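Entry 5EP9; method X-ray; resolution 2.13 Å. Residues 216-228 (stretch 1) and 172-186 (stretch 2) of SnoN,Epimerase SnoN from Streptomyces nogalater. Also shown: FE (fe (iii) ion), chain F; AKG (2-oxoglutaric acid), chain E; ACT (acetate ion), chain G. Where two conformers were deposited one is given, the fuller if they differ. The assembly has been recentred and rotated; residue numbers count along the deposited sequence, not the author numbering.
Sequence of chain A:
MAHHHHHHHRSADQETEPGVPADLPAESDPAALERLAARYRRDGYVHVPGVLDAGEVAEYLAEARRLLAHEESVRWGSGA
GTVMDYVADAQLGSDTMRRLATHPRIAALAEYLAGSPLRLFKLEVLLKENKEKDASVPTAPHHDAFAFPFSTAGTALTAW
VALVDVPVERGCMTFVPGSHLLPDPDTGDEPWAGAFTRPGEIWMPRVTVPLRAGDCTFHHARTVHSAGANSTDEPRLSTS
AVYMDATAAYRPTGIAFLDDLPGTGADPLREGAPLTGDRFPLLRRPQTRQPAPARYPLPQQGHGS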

ATOM      1  N   CYS A 216      -0.953   2.393  11.169  1.00 27.54           N
ATOM      2  CA  CYS A 216      -0.971   2.376   9.699  1.00 26.77           C
ATOM      3  C   CYS A 216      -1.681   3.585   9.148  1.00 26.40           C
ATOM      4  O   CYS A 216      -2.397   4.340   9.860  1.00 25.24           O
ATOM      5  CB  CYS A 216      -1.604   1.086   9.149  1.00 29.05           C
ATOM      6  SG  CYS A 216      -3.370   0.993   9.288  1.00 30.98           S
ATOM      7  N   THR A 217      -1.478   3.739   7.860  1.00 25.19           N
ATOM      8  CA  THR A 217      -2.358   4.546   7.037  1.00 26.25           C
ATOM      9  C   THR A 217      -3.077   3.648   6.026  1.00 26.23           C
ATOM     10  O   THR A 217      -2.566   2.591   5.655  1.00 23.29           O
ATOM     11  CB  THR A 217      -1.639   5.654   6.317  1.00 25.86           C
ATOM     12  OG1 THR A 217      -0.500   5.149   5.594  1.00 27.11           O
ATOM     13  CG2 THR A 217      -1.151   6.705   7.299  1.00 27.52           C
ATOM     14  N   PHE A 218      -4.259   4.120   5.620  1.00 26.52           N
ATOM     15  CA  PHE A 218      -4.912   3.692   4.411  1.00 27.61           C
ATOM     16  C   PHE A 218      -4.976   4.848   3.458  1.00 29.05           C
ATOM     17  O   PHE A 218      -5.298   5.978   3.854  1.00 31.62           O
ATOM     18  CB  PHE A 218      -6.308   3.229   4.690  1.00 30.05           C
ATOM     19  CG  PHE A 218      -6.382   1.967   5.517  1.00 31.89           C
ATOM     20  CD1 PHE A 218      -6.425   2.053   6.872  1.00 33.20           C
ATOM     21  CD2 PHE A 218      -6.374   0.722   4.890  1.00 32.98           C
ATOM     22  CE1 PHE A 218      -6.478   0.910   7.654  1.00 36.68           C
ATOM     23  CE2 PHE A 218      -6.477  -0.423   5.648  1.00 35.76           C
ATOM     24  CZ  PHE A 218      -6.538  -0.341   7.044  1.00 35.10           C
ATOM     25  N   HIS A 219      -4.620   4.603   2.200  1.00 28.63           N
ATOM     26  CA  HIS A 219      -4.855   5.609   1.156  1.00 27.75           C
ATOM     27  C   HIS A 219      -5.477   5.047  -0.107  1.00 27.19           C
ATOM     28  O   HIS A 219      -5.102   3.984  -0.647  1.00 24.94           O
ATOM     29  CB  HIS A 219      -3.602   6.455   0.886  1.00 26.74           C
ATOM     30  CG  HIS A 219      -2.511   5.758   0.180  1.00 26.47           C
ATOM     31  ND1 HIS A 219      -1.545   5.042   0.843  1.00 27.41           N
ATOM     32  CD2 HIS A 219      -2.173   5.723  -1.126  1.00 26.89           C
ATOM     33  CE1 HIS A 219      -0.647   4.606  -0.027  1.00 26.74           C
ATOM     34  NE2 HIS A 219      -1.015   4.990  -1.224  1.00 28.51           N
ATOM     35  N   HIS A 220      -6.345   5.868  -0.634  1.00 26.20           N
ATOM     36  CA  HIS A 220      -7.032   5.636  -1.921  1.00 26.91           C
ATOM     37  C   HIS A 220      -6.060   5.674  -3.096  1.00 26.06           C
ATOM     38  O   HIS A 220      -5.089   6.379  -3.124  1.00 25.23           O
ATOM     39  CB  HIS A 220      -8.138   6.717  -2.068  1.00 27.84           C
ATOM     40  CG  HIS A 220      -9.137   6.494  -3.170  1.00 28.90           C
ATOM     41  ND1 HIS A 220      -8.864   6.732  -4.508  1.00 28.27           N
ATOM     42  CD2 HIS A 220     -10.445   6.157  -3.111  1.00 28.71           C
ATOM     43  CE1 HIS A 220      -9.931   6.472  -5.225  1.00 28.47           C
ATOM     44  NE2 HIS A 220     -10.912   6.181  -4.405  1.00 29.47           N
ATOM     45  N   ALA A 221      -6.364   4.885  -4.093  1.00 27.44           N
ATOM     46  CA  ALA A 221      -5.526   4.716  -5.284  1.00 28.38           C
ATOM     47  C   ALA A 221      -5.388   5.979  -6.153  1.00 30.05           C
ATOM     48  O   ALA A 221      -4.511   6.025  -7.010  1.00 29.40           O
ATOM     49  CB  ALA A 221      -6.126   3.597  -6.147  1.00 28.96           C
ATOM     50  N   ARG A 222      -6.297   6.912  -5.971  1.00 30.32           N
ATOM     51  CA  ARG A 222      -6.229   8.226  -6.645  0.50 32.04           C
ATOM     52  C   ARG A 222      -5.622   9.356  -5.773  1.00 32.33           C
ATOM     53  O   ARG A 222      -5.409  10.464  -6.254  1.00 30.20           O
ATOM     54  CB  ARG A 222      -7.583   8.642  -7.251  0.50 34.05           C
ATOM     55  CG  ARG A 222      -8.035   7.756  -8.449  0.50 35.79           C
ATOM     56  CD  ARG A 222      -9.163   8.242  -9.355  0.50 39.36           C
ATOM     57  NE  ARG A 222      -8.944   9.557  -9.945  0.50 40.68           N
ATOM     58  CZ  ARG A 222      -8.543   9.762 -11.174  0.50 42.91           C
ATOM     59  NH1 ARG A 222      -8.315   8.746 -12.008  0.50 41.71           N
ATOM     60  NH2 ARG A 222      -8.385  11.016 -11.568  0.50 43.95           N
ATOM     61  N   THR A 223      -5.291   9.050  -4.503  1.00 30.33           N
ATOM     62  CA  THR A 223      -4.714  10.083  -3.635  1.00 28.50           C
ATOM     63  C   THR A 223      -3.248  10.310  -3.957  1.00 29.39           C
ATOM     64  O   THR A 223      -2.479   9.363  -3.995  1.00 28.01           O
ATOM     65  CB  THR A 223      -4.856   9.698  -2.208  1.00 27.34           C
ATOM     66  OG1 THR A 223      -6.252   9.563  -1.912  1.00 26.40           O
ATOM     67  CG2 THR A 223      -4.225  10.731  -1.274  1.00 26.04           C
ATOM     68  N   VAL A 224      -2.863  11.560  -4.180  1.00 29.12           N
ATOM     69  CA  VAL A 224      -1.481  11.888  -4.414  1.00 28.23           C
ATOM     70  C   VAL A 224      -0.728  11.803  -3.087  1.00 27.41           C
ATOM     71  O   VAL A 224      -1.187  12.303  -2.072  1.00 27.06           O
ATOM     72  CB  VAL A 224      -1.321  13.323  -5.008  1.00 29.50           C
ATOM     73  CG1 VAL A 224       0.145  13.689  -5.123  1.00 30.29           C
ATOM     74  CG2 VAL A 224      -1.962  13.403  -6.368  1.00 29.79           C
ATOM     75  N   HIS A 225       0.406  11.123  -3.122  1.00 26.67           N
ATOM     76  CA  HIS A 225       1.210  10.888  -1.968  1.00 25.67           C
ATOM     77  C   HIS A 225       2.660  10.789  -2.352  1.00 25.31           C
ATOM     78  O   HIS A 225       3.044  10.545  -3.477  1.00 26.03           O
ATOM     79  CB  HIS A 225       0.797   9.653  -1.172  1.00 27.72           C
ATOM     80  CG  HIS A 225       0.802   8.368  -1.969  1.00 27.66           C
ATOM     81  ND1 HIS A 225      -0.126   8.136  -2.934  1.00 29.00           N
ATOM     82  CD2 HIS A 225       1.648   7.321  -1.998  1.00 28.31           C
ATOM     83  CE1 HIS A 225       0.161   6.995  -3.543  1.00 30.44           C
ATOM     84  NE2 HIS A 225       1.186   6.444  -2.943  1.00 29.98           N
ATOM     85  N   SER A 226       3.480  11.076  -1.360  1.00 26.38           N
ATOM     86  CA  SER A 226       4.924  11.024  -1.489  1.00 26.78           C
ATOM     87  C   SER A 226       5.529  10.609  -0.159  1.00 26.93           C
ATOM     88  O   SER A 226       4.817  10.415   0.817  1.00 29.43           O
ATOM     89  CB  SER A 226       5.448  12.443  -1.861  1.00 26.57           C
ATOM     90  OG  SER A 226       5.315  13.312  -0.788  1.00 25.10           O
ATOM     91  N   ALA A 227       6.844  10.595  -0.074  1.00 27.11           N
ATOM     92  CA  ALA A 227       7.502  10.294   1.165  1.00 27.87           C
ATOM     93  C   ALA A 227       8.851  10.904   1.186  1.00 28.96           C
ATOM     94  O   ALA A 227       9.530  11.035   0.126  1.00 30.34           O
ATOM     95  CB  ALA A 227       7.630   8.744   1.397  1.00 27.57           C
ATOM     96  N   GLY A 228       9.288  11.231   2.386  1.00 29.14           N
ATOM     97  CA  GLY A 228      10.636  11.849   2.539  1.00 29.96           C
ATOM     98  C   GLY A 228      11.734  10.830   2.373  1.00 30.32           C
ATOM     99  O   GLY A 228      11.521   9.605   2.342  1.00 28.32           O
TER
HETATM  100 FE    FE F 302       2.213   4.834  -3.869  1.00 26.24          FE
HETATM  101  C1  AKG E 301       2.433   3.408  -1.578  1.00 33.71           C
HETATM  102  O1  AKG E 301       1.532   3.470  -2.454  1.00 31.00           O
HETATM  103  O2  AKG E 301       2.317   2.698  -0.549  1.00 32.30           O
HETATM  104  C2  AKG E 301       3.654   4.234  -1.719  1.00 36.04           C
HETATM  105  O5  AKG E 301       3.777   4.963  -2.724  1.00 33.13           O
HETATM  106  C3  AKG E 301       4.722   4.123  -0.606  1.00 34.63           C
HETATM  107  C4  AKG E 301       5.878   5.116  -0.675  1.00 35.26           C
HETATM  108  C5  AKG E 301       6.934   4.981   0.398  1.00 34.00           C
HETATM  109  O3  AKG E 301       6.773   4.152   1.312  1.00 35.19           O
HETATM  110  O4  AKG E 301       7.992   5.679   0.330  1.00 29.84           O
HETATM  111  C   ACT G 303       3.781  16.140  -1.474  1.00 39.48           C
HETATM  112  O   ACT G 303       4.937  15.715  -1.492  1.00 40.08           O
HETATM  113  OXT ACT G 303       3.549  17.305  -1.070  1.00 50.73           O
HETATM  114  CH3 ACT G 303       2.684  15.221  -1.910  1.00 40.18           C
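Stretch 2 172-186: CMTFVPGSHLLPDPD

Stretch 2 lies along the second half of stretch 1 as an antiparallel β partner, then folds through a turn and a short 3-10 segment under the loop that joins the two strands of stretch 1; together they bury 886 Å². Strand 173-175 runs at 157° to strand 225-227, axes 4.4 Å apart at closest approach, but only at 40° to strand 216-220, 10.2 Å away, so that first strand is reached through side chains. Cys216 makes no contact. Thr217 points toward stretch 2, its OG1 lying 3.9 Å from Met173 CE and 3.9 Å from Phe175 CZ, at the edge of the phenyl ring. Phe218 points away and makes no contact. His219 points back, with CB 3.6 Å from Phe175 CE1; the two rings meet obliquely, planes at 53°, and His219 NE2 gives a weak hydrogen bond to AKG O1 (3.2 Å). His220 offers a ring face to the edge of His180, centroids 5.2 Å apart.

A type I turn from His220 to Thr223 reverses the chain, and its Arg222 reaches the far end of stretch 2. Arg222 NH1 forms a salt bridge with Asp184 OD1 at a very short 2.3 Å, while Arg222 NH2 donates to Leu182 O at 3.2 Å, so the guanidinium ties down the segment after the 3-10 turn. Arg222 O also receives a CA-H...O contact from His180 CA (3.5 Å). Thr223 packs its OG1 3.4 Å from His180 CB.

Val224 N donates to Ser179 OG (2.9 Å), and that hydroxyl donates in turn to Val176 O (2.6 Å), linking Val224 to the type II turn from Val176 to Ser179. Val224 O accepts from Val176 N at 2.9 Å, and Val224 CG1 touches Val176 CG2 at 3.9 Å. His225 faces Phe175 as a non-hydrogen-bonded pair, CA to CA 4.4 Å; its side chain shares a sheet face with Phe175, Met173 and Ala227. On this face His225 NE2 binds FE at 2.1 Å, while His225 ND1 donates a hydrogen bond to Thr223 O (2.9 Å), and Met173 SD lies 3.7 Å from AKG C3. Ser226 pairs with Thr174 through two hydrogen bonds, Ser226 N to Thr174 O and Thr174 N to Ser226 O, both 2.9 Å; their side chains occupy the other face, where Ser226 OG donates a hydrogen bond to ACT O (2.5 Å). Ala227 opposes Met173, CB to CG 4.1 Å. Gly228 N closes the ladder on Cys172 O at 3.2 Å.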

ATOM      1  N   CYS A 172       8.490   9.459   6.520  1.00 26.48           N
ATOM      2  CA  CYS A 172       7.077   9.200   6.562  1.00 27.17           C
ATOM      3  C   CYS A 172       6.467   9.753   5.305  1.00 27.61           C
ATOM      4  O   CYS A 172       7.104  10.499   4.544  1.00 28.47           O
ATOM      5  CB  CYS A 172       6.383   9.765   7.823  1.00 28.01           C
ATOM      6  SG  CYS A 172       6.221  11.564   7.817  1.00 28.92           S
ATOM      7  N   MET A 173       5.194   9.452   5.139  1.00 27.90           N
ATOM      8  CA  MET A 173       4.423   9.885   3.942  1.00 29.47           C
ATOM      9  C   MET A 173       3.752  11.242   4.106  1.00 28.21           C
ATOM     10  O   MET A 173       3.432  11.648   5.214  1.00 28.34           O
ATOM     11  CB  MET A 173       3.404   8.824   3.519  1.00 30.31           C
ATOM     12  CG  MET A 173       4.125   7.515   3.091  1.00 33.41           C
ATOM     13  SD  MET A 173       3.286   6.586   1.781  1.00 44.30           S
ATOM     14  CE  MET A 173       2.181   5.872   2.900  1.00 40.83           C
ATOM     15  N   THR A 174       3.492  11.835   2.949  1.00 27.12           N
ATOM     16  CA  THR A 174       2.687  13.050   2.785  1.00 26.87           C
ATOM     17  C   THR A 174       1.583  12.748   1.794  1.00 26.81           C
ATOM     18  O   THR A 174       1.818  12.100   0.785  1.00 28.09           O
ATOM     19  CB  THR A 174       3.575  14.174   2.277  1.00 27.17           C
ATOM     20  OG1 THR A 174       4.557  14.435   3.291  1.00 27.68           O
ATOM     21  CG2 THR A 174       2.805  15.475   1.939  1.00 26.71           C
ATOM     22  N   PHE A 175       0.380  13.237   2.091  1.00 26.13           N
ATOM     23  CA  PHE A 175      -0.770  13.030   1.278  1.00 26.20           C
ATOM     24  C   PHE A 175      -1.385  14.358   0.888  1.00 26.98           C
ATOM     25  O   PHE A 175      -1.248  15.359   1.627  1.00 25.71           O
ATOM     26  CB  PHE A 175      -1.842  12.236   2.051  1.00 27.99           C
ATOM     27  CG  PHE A 175      -1.361  10.916   2.575  1.00 28.79           C
ATOM     28  CD1 PHE A 175      -1.427   9.781   1.825  1.00 31.12           C
ATOM     29  CD2 PHE A 175      -0.884  10.830   3.833  1.00 30.09           C
ATOM     30  CE1 PHE A 175      -0.990   8.515   2.342  1.00 31.59           C
ATOM     31  CE2 PHE A 175      -0.431   9.621   4.357  1.00 34.57           C
ATOM     32  CZ  PHE A 175      -0.500   8.450   3.589  1.00 32.62           C
ATOM     33  N   VAL A 176      -2.045  14.424  -0.270  1.00 27.91           N
ATOM     34  CA  VAL A 176      -2.753  15.712  -0.668  1.00 27.54           C
ATOM     35  C   VAL A 176      -4.222  15.484  -0.498  1.00 28.33           C
ATOM     36  O   VAL A 176      -4.831  14.755  -1.288  1.00 29.88           O
ATOM     37  CB  VAL A 176      -2.482  16.054  -2.106  1.00 27.92           C
ATOM     38  CG1 VAL A 176      -3.186  17.338  -2.465  1.00 28.52           C
ATOM     39  CG2 VAL A 176      -0.997  16.222  -2.365  1.00 28.53           C
ATOM     40  N   PRO A 177      -4.819  16.029   0.561  1.00 28.41           N
ATOM     41  CA  PRO A 177      -6.169  15.603   0.879  1.00 28.18           C
ATOM     42  C   PRO A 177      -7.105  16.059  -0.198  1.00 28.53           C
ATOM     43  O   PRO A 177      -6.948  17.199  -0.721  1.00 28.54           O
ATOM     44  CB  PRO A 177      -6.503  16.269   2.241  1.00 29.07           C
ATOM     45  CG  PRO A 177      -5.343  17.093   2.562  1.00 30.01           C
ATOM     46  CD  PRO A 177      -4.171  16.674   1.723  1.00 28.43           C
ATOM     47  N   GLY A 178      -8.105  15.228  -0.508  1.00 26.04           N
ATOM     48  CA  GLY A 178      -9.056  15.581  -1.587  1.00 26.10           C
ATOM     49  C   GLY A 178      -8.548  15.309  -2.990  1.00 26.38           C
ATOM     50  O   GLY A 178      -9.305  15.428  -3.944  1.00 28.79           O
ATOM     51  N   SER A 179      -7.277  14.976  -3.157  1.00 25.83           N
ATOM     52  CA  SER A 179      -6.706  14.837  -4.508  1.00 27.26           C
ATOM     53  C   SER A 179      -7.270  13.614  -5.254  1.00 27.86           C
ATOM     54  O   SER A 179      -7.279  13.534  -6.464  1.00 29.75           O
ATOM     55  CB  SER A 179      -5.185  14.730  -4.438  1.00 27.53           C
ATOM     56  OG  SER A 179      -4.794  13.601  -3.602  1.00 27.24           O
ATOM     57  N   HIS A 180      -7.802  12.689  -4.497  1.00 27.51           N
ATOM     58  CA  HIS A 180      -8.504  11.512  -5.048  1.00 28.81           C
ATOM     59  C   HIS A 180      -9.808  11.820  -5.744  1.00 31.39           C
ATOM     60  O   HIS A 180     -10.338  10.981  -6.428  1.00 30.94           O
ATOM     61  CB  HIS A 180      -8.761  10.414  -3.973  1.00 28.70           C
ATOM     62  CG  HIS A 180      -9.715  10.803  -2.890  1.00 28.47           C
ATOM     63  ND1 HIS A 180      -9.615  11.981  -2.171  1.00 30.29           N
ATOM     64  CD2 HIS A 180     -10.817  10.177  -2.438  1.00 29.08           C
ATOM     65  CE1 HIS A 180     -10.634  12.060  -1.327  1.00 30.25           C
ATOM     66  NE2 HIS A 180     -11.362  10.961  -1.460  1.00 30.02           N
ATOM     67  N   LEU A 181     -10.351  13.019  -5.495  1.00 33.61           N
ATOM     68  CA  LEU A 181     -11.598  13.471  -6.122  1.00 34.56           C
ATOM     69  C   LEU A 181     -11.393  14.315  -7.344  1.00 35.59           C
ATOM     70  O   LEU A 181     -12.334  14.773  -7.916  1.00 35.89           O
ATOM     71  CB  LEU A 181     -12.399  14.304  -5.110  1.00 35.75           C
ATOM     72  CG  LEU A 181     -12.612  13.598  -3.784  1.00 33.57           C
ATOM     73  CD1 LEU A 181     -13.262  14.609  -2.824  1.00 35.76           C
ATOM     74  CD2 LEU A 181     -13.520  12.364  -3.999  1.00 33.91           C
ATOM     75  N   LEU A 182     -10.157  14.530  -7.730  1.00 37.68           N
ATOM     76  CA  LEU A 182      -9.820  15.343  -8.876  1.00 38.82           C
ATOM     77  C   LEU A 182     -10.045  14.492 -10.126  1.00 42.60           C
ATOM     78  O   LEU A 182      -9.977  13.282 -10.051  1.00 41.42           O
ATOM     79  CB  LEU A 182      -8.393  15.785  -8.826  1.00 39.06           C
ATOM     80  CG  LEU A 182      -8.024  16.743  -7.689  1.00 39.73           C
ATOM     81  CD1 LEU A 182      -6.536  16.920  -7.628  1.00 40.24           C
ATOM     82  CD2 LEU A 182      -8.683  18.145  -7.806  1.00 41.85           C
ATOM     83  N   PRO A 183     -10.332  15.142 -11.302  1.00 45.79           N
ATOM     84  CA  PRO A 183     -10.370  14.427 -12.552  1.00 46.27           C
ATOM     85  C   PRO A 183      -9.014  13.892 -12.938  1.00 46.31           C
ATOM     86  O   PRO A 183      -8.020  14.268 -12.375  1.00 45.06           O
ATOM     87  CB  PRO A 183     -10.795  15.506 -13.589  1.00 47.63           C
ATOM     88  CG  PRO A 183     -10.551  16.822 -12.973  1.00 47.36           C
ATOM     89  CD  PRO A 183     -10.351  16.604 -11.488  1.00 46.68           C
ATOM     90  N   ASP A 184      -8.986  13.005 -13.921  1.00 50.10           N
ATOM     91  CA  ASP A 184      -7.711  12.454 -14.452  1.00 54.25           C
ATOM     92  C   ASP A 184      -6.768  13.485 -14.994  1.00 58.23           C
ATOM     93  O   ASP A 184      -7.189  14.431 -15.616  1.00 54.88           O
ATOM     94  CB  ASP A 184      -7.926  11.468 -15.591  1.00 55.00           C
ATOM     95  CG  ASP A 184      -8.614  10.195 -15.142  1.00 52.71           C
ATOM     96  OD1 ASP A 184      -8.762   9.966 -13.926  1.00 53.38           O
ATOM     97  OD2 ASP A 184      -8.980   9.419 -16.050  1.00 55.86           O
ATOM     98  N   PRO A 185      -5.462  13.244 -14.796  1.00 64.56           N
ATOM     99  CA  PRO A 185      -4.508  14.065 -15.520  1.00 71.07           C
ATOM    100  C   PRO A 185      -4.736  13.714 -16.960  1.00 77.00           C
ATOM    101  O   PRO A 185      -5.161  12.576 -17.223  1.00 85.54           O
ATOM    102  CB  PRO A 185      -3.147  13.602 -14.976  1.00 69.22           C
ATOM    103  CG  PRO A 185      -3.394  12.340 -14.206  1.00 66.42           C
ATOM    104  CD  PRO A 185      -4.850  12.123 -14.045  1.00 63.33           C
ATOM    105  N   ASP A 186      -4.489  14.637 -17.876  1.00 87.06           N
ATOM    106  CA  ASP A 186      -4.753  14.370 -19.322  1.00100.69           C
ATOM    107  C   ASP A 186      -3.666  13.439 -19.951  1.00108.22           C
ATOM    108  O   ASP A 186      -3.773  13.035 -21.119  1.00118.86           O
ATOM    109  CB  ASP A 186      -5.044  15.669 -20.137  1.00101.43           C
ATOM    110  CG  ASP A 186      -3.788  16.420 -20.545  1.00101.57           C
ATOM    111  OD1 ASP A 186      -2.802  16.409 -19.771  1.00 95.68           O
ATOM    112  OD2 ASP A 186      -3.803  17.027 -21.645  1.00105.11           O
TER
HETATM  113  O   HOH W   1       3.321   3.266  -4.680  1.00 24.27           O